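Local coordinates for kinesin-like protein (Caenorhabditis elegans, PDB 5X3E) that probably acts as a microtubule motor of the kinesin-6 family, coupling ATP binding and hydrolysis to movement along microtubules, at residues L146-I149 / F150-N154; E263-S266 / S267-L271. All coordinates share one frame; numbering follows the deposited sequence.

Contact 1 of 2, residues L146-I149 / F150-N154; sequences LDVI and FNSIN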
ATOM      1  N   LEU A 146       9.928  -3.699   1.328  1.00 44.27           N
ATOM      2  CA  LEU A 146      10.201  -4.591   2.451  1.00 43.11           C
ATOM      3  C   LEU A 146      11.698  -4.741   2.685  1.00 48.87           C
ATOM      4  O   LEU A 146      12.157  -4.733   3.835  1.00 64.43           O
ATOM      5  CB  LEU A 146       9.568  -5.960   2.213  1.00 45.58           C
ATOM      6  CG  LEU A 146       8.044  -6.057   2.234  1.00 39.78           C
ATOM      7  CD1 LEU A 146       7.599  -7.417   1.691  1.00 34.53           C
ATOM      8  CD2 LEU A 146       7.517  -5.817   3.651  1.00 32.53           C
ATOM      9  N   ASP A 147      12.471  -4.900   1.607  1.00 47.80           N
ATOM     10  CA  ASP A 147      13.925  -4.989   1.727  1.00 44.91           C
ATOM     11  C   ASP A 147      14.495  -3.761   2.421  1.00 44.90           C
ATOM     12  O   ASP A 147      15.221  -3.872   3.415  1.00 49.93           O
ATOM     13  CB  ASP A 147      14.557  -5.144   0.341  1.00 51.49           C
ATOM     14  CG  ASP A 147      14.417  -6.543  -0.218  1.00 59.74           C
ATOM     15  OD1 ASP A 147      14.377  -7.506   0.576  1.00 57.51           O
ATOM     16  OD2 ASP A 147      14.357  -6.674  -1.461  1.00 73.54           O
ATOM     17  N   VAL A 148      14.167  -2.575   1.909  1.00 45.79           N
ATOM     18  CA  VAL A 148      14.766  -1.345   2.409  1.00 43.76           C
ATOM     19  C   VAL A 148      14.346  -1.076   3.850  1.00 53.35           C
ATOM     20  O   VAL A 148      15.156  -0.612   4.665  1.00 48.05           O
ATOM     21  CB  VAL A 148      14.411  -0.180   1.472  1.00 43.76           C
ATOM     22  CG1 VAL A 148      14.803   1.137   2.091  1.00 40.13           C
ATOM     23  CG2 VAL A 148      15.110  -0.374   0.136  1.00 42.04           C
ATOM     24  N   ILE A 149      13.075  -1.336   4.184  1.00 40.83           N
ATOM     25  CA  ILE A 149      12.621  -1.181   5.566  1.00 38.78           C
ATOM     26  C   ILE A 149      13.484  -2.018   6.501  1.00 41.79           C
ATOM     27  O   ILE A 149      14.060  -1.508   7.469  1.00 54.94           O
ATOM     28  CB  ILE A 149      11.128  -1.543   5.702  1.00 43.83           C
ATOM     29  CG1 ILE A 149      10.245  -0.445   5.105  1.00 37.76           C
ATOM     30  CG2 ILE A 149      10.746  -1.776   7.166  1.00 32.10           C
ATOM     31  CD1 ILE A 149       8.810  -0.880   4.906  1.00 39.03           C
ATOM     32  N   PHE A 150      13.595  -3.318   6.220  1.00 37.79           N
ATOM     33  CA  PHE A 150      14.372  -4.187   7.099  1.00 41.70           C
ATOM     34  C   PHE A 150      15.853  -3.845   7.075  1.00 42.95           C
ATOM     35  O   PHE A 150      16.551  -4.075   8.067  1.00 46.69           O
ATOM     36  CB  PHE A 150      14.149  -5.647   6.720  1.00 42.27           C
ATOM     37  CG  PHE A 150      12.873  -6.210   7.256  1.00 42.06           C
ATOM     38  CD1 PHE A 150      12.821  -6.729   8.538  1.00 42.55           C
ATOM     39  CD2 PHE A 150      11.721  -6.196   6.496  1.00 52.28           C
ATOM     40  CE1 PHE A 150      11.649  -7.239   9.043  1.00 49.32           C
ATOM     41  CE2 PHE A 150      10.541  -6.705   6.995  1.00 52.39           C
ATOM     42  CZ  PHE A 150      10.505  -7.228   8.272  1.00 59.44           C
ATOM     43  N   ASN A 151      16.351  -3.299   5.961  1.00 52.85           N
ATOM     44  CA  ASN A 151      17.728  -2.816   5.928  1.00 44.35           C
ATOM     45  C   ASN A 151      17.920  -1.587   6.809  1.00 46.41           C
ATOM     46  O   ASN A 151      18.996  -1.405   7.390  1.00 51.66           O
ATOM     47  CB  ASN A 151      18.144  -2.487   4.494  1.00 61.06           C
ATOM     48  CG  ASN A 151      18.181  -3.709   3.609  1.00 59.84           C
ATOM     49  OD1 ASN A 151      18.199  -4.840   4.097  1.00 53.47           O
ATOM     50  ND2 ASN A 151      18.201  -3.491   2.297  1.00 48.95           N
ATOM     51  N   SER A 152      16.897  -0.740   6.928  1.00 51.07           N
ATOM     52  CA  SER A 152      17.056   0.585   7.510  1.00 47.85           C
ATOM     53  C   SER A 152      16.674   0.679   8.984  1.00 61.76           C
ATOM     54  O   SER A 152      17.045   1.666   9.632  1.00 66.97           O
ATOM     55  CB  SER A 152      16.231   1.603   6.720  1.00 51.56           C
ATOM     56  OG  SER A 152      16.583   1.577   5.351  1.00 57.70           O
ATOM     57  N   ILE A 153      15.956  -0.304   9.539  1.00 37.57           N
ATOM     58  CA  ILE A 153      15.574  -0.244  10.947  1.00 47.37           C
ATOM     59  C   ILE A 153      16.671  -0.879  11.786  1.00 52.88           C
ATOM     60  O   ILE A 153      17.436  -1.729  11.318  1.00 51.51           O
ATOM     61  CB  ILE A 153      14.213  -0.924  11.209  1.00 37.03           C
ATOM     62  CG1 ILE A 153      14.295  -2.429  10.958  1.00 36.77           C
ATOM     63  CG2 ILE A 153      13.111  -0.278  10.385  1.00 33.51           C
ATOM     64  CD1 ILE A 153      12.953  -3.119  11.012  1.00 37.43           C
ATOM     65  N   ASN A 154      16.763  -0.438  13.037  1.00 56.78           N
ATOM     66  CA  ASN A 154      17.642  -1.028  14.032  1.00 57.69           C
ATOM     67  C   ASN A 154      16.815  -1.427  15.245  1.00 48.35           C
ATOM     68  O   ASN A 154      15.630  -1.105  15.349  1.00 63.45           O
ATOM     69  CB  ASN A 154      18.758  -0.058  14.444  1.00 59.74           C
ATOM     70  CG  ASN A 154      19.524   0.480  13.258  1.00 68.77           C
ATOM     71  OD1 ASN A 154      19.956  -0.280  12.389  1.00 81.58           O
ATOM     72  ND2 ASN A 154      19.689   1.799  13.204  1.00 59.82           N
TER
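The C-terminal end of helix 141-152 in the kinesin motor domain is closed by Leu-146 to Ile-149 bonding to Phe-150 to Ile-153. The helix runs normally at first. Phe-150 N donates to Leu-146 O at 3.1 Å. Asn-151 N donates to Asp-147 O at 2.8 Å.

The last turn has a different pattern. Ile-149 O takes two backbone donors, Ser-152 N and Ile-153 N. Ser-152 N approaches from above the carbonyl plane, 3.0 Å from Ile-149 O. Ile-153 N meets the same oxygen nearly head-on. Ile-153 is then the first residue to leave helical geometry. Val-148 O is reached by the Ser-152 side chain and, weakly, by Ser-152 N. The Ser-152 hydroxyl also accepts from Leu-206 N, so it links the helix end to a loop.

The Asn-151 amide sits beside Asp-147 O without bonding to it. OD1 and ND2 of Asn-151 are each 3.2 Å from Asp-147 O. ND2 donates instead to Glu-202 O and Ile-204 O. The Phe-150 ring presents its CD2 edge to Leu-146 O, which lies in the ring plane.

On the apolar side, Ile-149 and Ile-153 face helix 93-109 and strand 296-307. The CG2 methyls of Ile-149 and Ile-153 are 4.3 Å apart. Ser-152 OG turns back beside its own N (chi1 -56°), and donates to Val-148 O at 2.7 Å, tilted 33° from the carbonyl plane.

Contact 2 of 2, residues E263-S266 / S267-L271; sequences EVSS and SEEAL. With SO4 (sulfate ion), chain I; SO4 (sulfate ion), chain F.
The side chains of Ser-266 and Glu-269 run roughly at right angles at the turn from strand 262-264 into helix 267-281. One hydroxyl turns into the helix start, and one carboxylate reaches back to Ser-265. Ser-266 is the N-cap. Its OG points into the first turn of the helix, and Ser-266 OG accepts from Glu-269 N at 3.0 Å. The hydroxyl lies between the backbone N and the carbonyl carbon of its own residue (chi1 69°), which brings it over the helix start. Ser-266 O makes the first regular helical bond, accepting from Ala-270 N at 2.9 Å.

Glu-269 reaches toward the strand end. CG stands opposite its own amide nitrogen (chi1 -178°) and the chain stays extended. Glu-269 OE2 accepts from Ser-265 N at 2.7 Å. The donor comes to the anti side of the carboxylate, 18° out of its plane. On the way, Glu-269 CG passes 3.9 Å from Val-264 CG1. Val-264 packs under the helix, with CG1 3.6 Å from Ala-270 CA and CG2 4.0 Å from Ala-270 CB.

OE1 of Glu-269 forms salt bridges with Lys-159 and Arg-189. With an alanine here, Ser-265 N would probably lose its acceptor, and Lys-159 and Arg-189 would lose a shared carboxylate. Two sulfates, probably from the crystallisation liquor, lie nearby: Glu-263 N donates to O2 of one at 2.7 Å, and Ser-265 OG makes a weak bond to the other.

The two oxygens thus divide the work: OE2 fixes the backbone before the cap, while OE1 meets positive charge that probably favours the ionised carboxylate.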
ATOM      1  N   GLU A 263       3.360 -10.907  12.656  1.00 41.28           N
ATOM      2  CA  GLU A 263       4.708 -10.443  12.941  1.00 48.29           C
ATOM      3  C   GLU A 263       5.698 -11.104  11.999  1.00 44.25           C
ATOM      4  O   GLU A 263       5.667 -12.322  11.802  1.00 48.13           O
ATOM      5  CB  GLU A 263       5.093 -10.725  14.389  1.00 49.80           C
ATOM      6  CG  GLU A 263       6.398 -10.061  14.791  1.00 45.61           C
ATOM      7  CD  GLU A 263       6.647 -10.133  16.278  1.00 53.32           C
ATOM      8  OE1 GLU A 263       7.399  -9.279  16.789  1.00 48.88           O
ATOM      9  OE2 GLU A 263       6.083 -11.036  16.936  1.00 58.48           O
ATOM     10  N   VAL A 264       6.564 -10.290  11.403  1.00 43.08           N
ATOM     11  CA  VAL A 264       7.563 -10.749  10.450  1.00 45.92           C
ATOM     12  C   VAL A 264       8.919 -10.215  10.892  1.00 50.11           C
ATOM     13  O   VAL A 264       9.034  -9.048  11.287  1.00 53.32           O
ATOM     14  CB  VAL A 264       7.224 -10.310   9.011  1.00 45.25           C
ATOM     15  CG1 VAL A 264       6.072 -11.145   8.481  1.00 41.84           C
ATOM     16  CG2 VAL A 264       6.858  -8.830   8.966  1.00 38.85           C
ATOM     17  N   SER A 265       9.932 -11.077  10.853  1.00 54.09           N
ATOM     18  CA  SER A 265      11.268 -10.728  11.308  1.00 63.93           C
ATOM     19  C   SER A 265      12.209 -10.351  10.174  1.00 64.64           C
ATOM     20  O   SER A 265      13.311  -9.864  10.445  1.00 72.21           O
ATOM     21  CB  SER A 265      11.875 -11.896  12.094  1.00 67.28           C
ATOM     22  OG  SER A 265      11.198 -12.079  13.322  1.00 72.21           O
ATOM     23  N   SER A 266      11.811 -10.560   8.923  1.00 53.40           N
ATOM     24  CA  SER A 266      12.695 -10.270   7.806  1.00 46.50           C
ATOM     25  C   SER A 266      11.876  -9.978   6.556  1.00 44.00           C
ATOM     26  O   SER A 266      10.701 -10.347   6.455  1.00 58.14           O
ATOM     27  CB  SER A 266      13.669 -11.428   7.556  1.00 49.50           C
ATOM     28  OG  SER A 266      12.998 -12.567   7.048  1.00 50.82           O
ATOM     29  N   SER A 267      12.525  -9.297   5.604  1.00 53.07           N
ATOM     30  CA  SER A 267      11.932  -9.069   4.290  1.00 62.06           C
ATOM     31  C   SER A 267      11.489 -10.386   3.679  1.00 63.28           C
ATOM     32  O   SER A 267      10.414 -10.482   3.072  1.00 51.95           O
ATOM     33  CB  SER A 267      12.943  -8.369   3.380  1.00 58.60           C
ATOM     34  OG  SER A 267      12.341  -7.944   2.174  1.00 83.36           O
ATOM     35  N   GLU A 268      12.312 -11.419   3.851  1.00 59.23           N
ATOM     36  CA  GLU A 268      11.981 -12.754   3.375  1.00 52.64           C
ATOM     37  C   GLU A 268      10.710 -13.290   4.019  1.00 63.11           C
ATOM     38  O   GLU A 268       9.807 -13.769   3.325  1.00 67.13           O
ATOM     39  CB  GLU A 268      13.159 -13.683   3.661  1.00 64.59           C
ATOM     40  CG  GLU A 268      12.932 -15.094   3.213  1.00 93.22           C
ATOM     41  CD  GLU A 268      12.673 -15.199   1.734  1.00112.25           C
ATOM     42  OE1 GLU A 268      13.217 -14.388   0.953  1.00123.09           O
ATOM     43  OE2 GLU A 268      11.911 -16.108   1.345  1.00117.16           O
ATOM     44  N   GLU A 269      10.612 -13.204   5.347  1.00 53.07           N
ATOM     45  CA  GLU A 269       9.426 -13.711   6.028  1.00 56.46           C
ATOM     46  C   GLU A 269       8.184 -12.920   5.632  1.00 61.02           C
ATOM     47  O   GLU A 269       7.100 -13.492   5.471  1.00 69.57           O
ATOM     48  CB  GLU A 269       9.645 -13.687   7.542  1.00 57.60           C
ATOM     49  CG  GLU A 269       8.493 -14.239   8.352  1.00 73.66           C
ATOM     50  CD  GLU A 269       8.894 -14.579   9.773  1.00 89.33           C
ATOM     51  OE1 GLU A 269       8.576 -15.699  10.230  1.00100.18           O
ATOM     52  OE2 GLU A 269       9.536 -13.732  10.430  1.00 79.32           O
ATOM     53  N   ALA A 270       8.329 -11.602   5.460  1.00 58.15           N
ATOM     54  CA  ALA A 270       7.196 -10.769   5.065  1.00 53.71           C
ATOM     55  C   ALA A 270       6.682 -11.164   3.690  1.00 49.75           C
ATOM     56  O   ALA A 270       5.469 -11.175   3.449  1.00 57.95           O
ATOM     57  CB  ALA A 270       7.598  -9.293   5.082  1.00 46.01           C
ATOM     58  N   LEU A 271       7.595 -11.480   2.773  1.00 58.47           N
ATOM     59  CA  LEU A 271       7.192 -11.920   1.444  1.00 42.63           C
ATOM     60  C   LEU A 271       6.514 -13.280   1.481  1.00 47.65           C
ATOM     61  O   LEU A 271       5.626 -13.541   0.662  1.00 57.21           O
ATOM     62  CB  LEU A 271       8.405 -11.960   0.520  1.00 46.43           C
ATOM     63  CG  LEU A 271       8.810 -10.601  -0.042  1.00 58.89           C
ATOM     64  CD1 LEU A 271      10.170 -10.681  -0.716  1.00 55.18           C
ATOM     65  CD2 LEU A 271       7.751 -10.120  -1.020  1.00 48.55           C
TER
HETATM   66  S   SO4 I 507       1.842 -13.655  14.658  1.00116.03           S
HETATM   67  O1  SO4 I 507       2.595 -14.196  15.785  1.00132.00           O
HETATM   68  O2  SO4 I 507       2.755 -13.430  13.543  1.00119.50           O
HETATM   69  O3  SO4 I 507       0.822 -14.619  14.253  1.00119.79           O
HETATM   70  O4  SO4 I 507       1.211 -12.394  15.050  1.00101.36           O
HETATM   71  S   SO4 F 504      12.494 -14.485  16.247  1.00 66.71           S
HETATM   72  O1  SO4 F 504      13.376 -15.482  16.841  1.00 90.00           O
HETATM   73  O2  SO4 F 504      13.278 -13.482  15.535  1.00 45.44           O
HETATM   74  O3  SO4 F 504      11.587 -15.158  15.319  1.00 93.50           O
HETATM   75  O4  SO4 F 504      11.740 -13.833  17.311  1.00 84.01           O

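Overall arrangement
Following the chain from the N terminus, contact 1 comes first, at the end of helix 141-152. Contact 2 follows more than a hundred residues later, where strand 262-264 turns into helix 267-281. Both are local, one at a helix end and one at a helix start. They lie in series, so neither nests within nor crosses the other, and neither closes a long loop. Contacts 1 and 2 have centres about 11 Å apart. Asp-147 OD1 and Ser-267 OG form a probable hydrogen bond of 2.6 Å, and Asp-147 also meets Arg-199. Leu-146 packs on Ala-270 and Leu-271, and Phe-150 on Val-264. These cross-links join helix 141-152 to helix 267-281 beside the large mixed sheet.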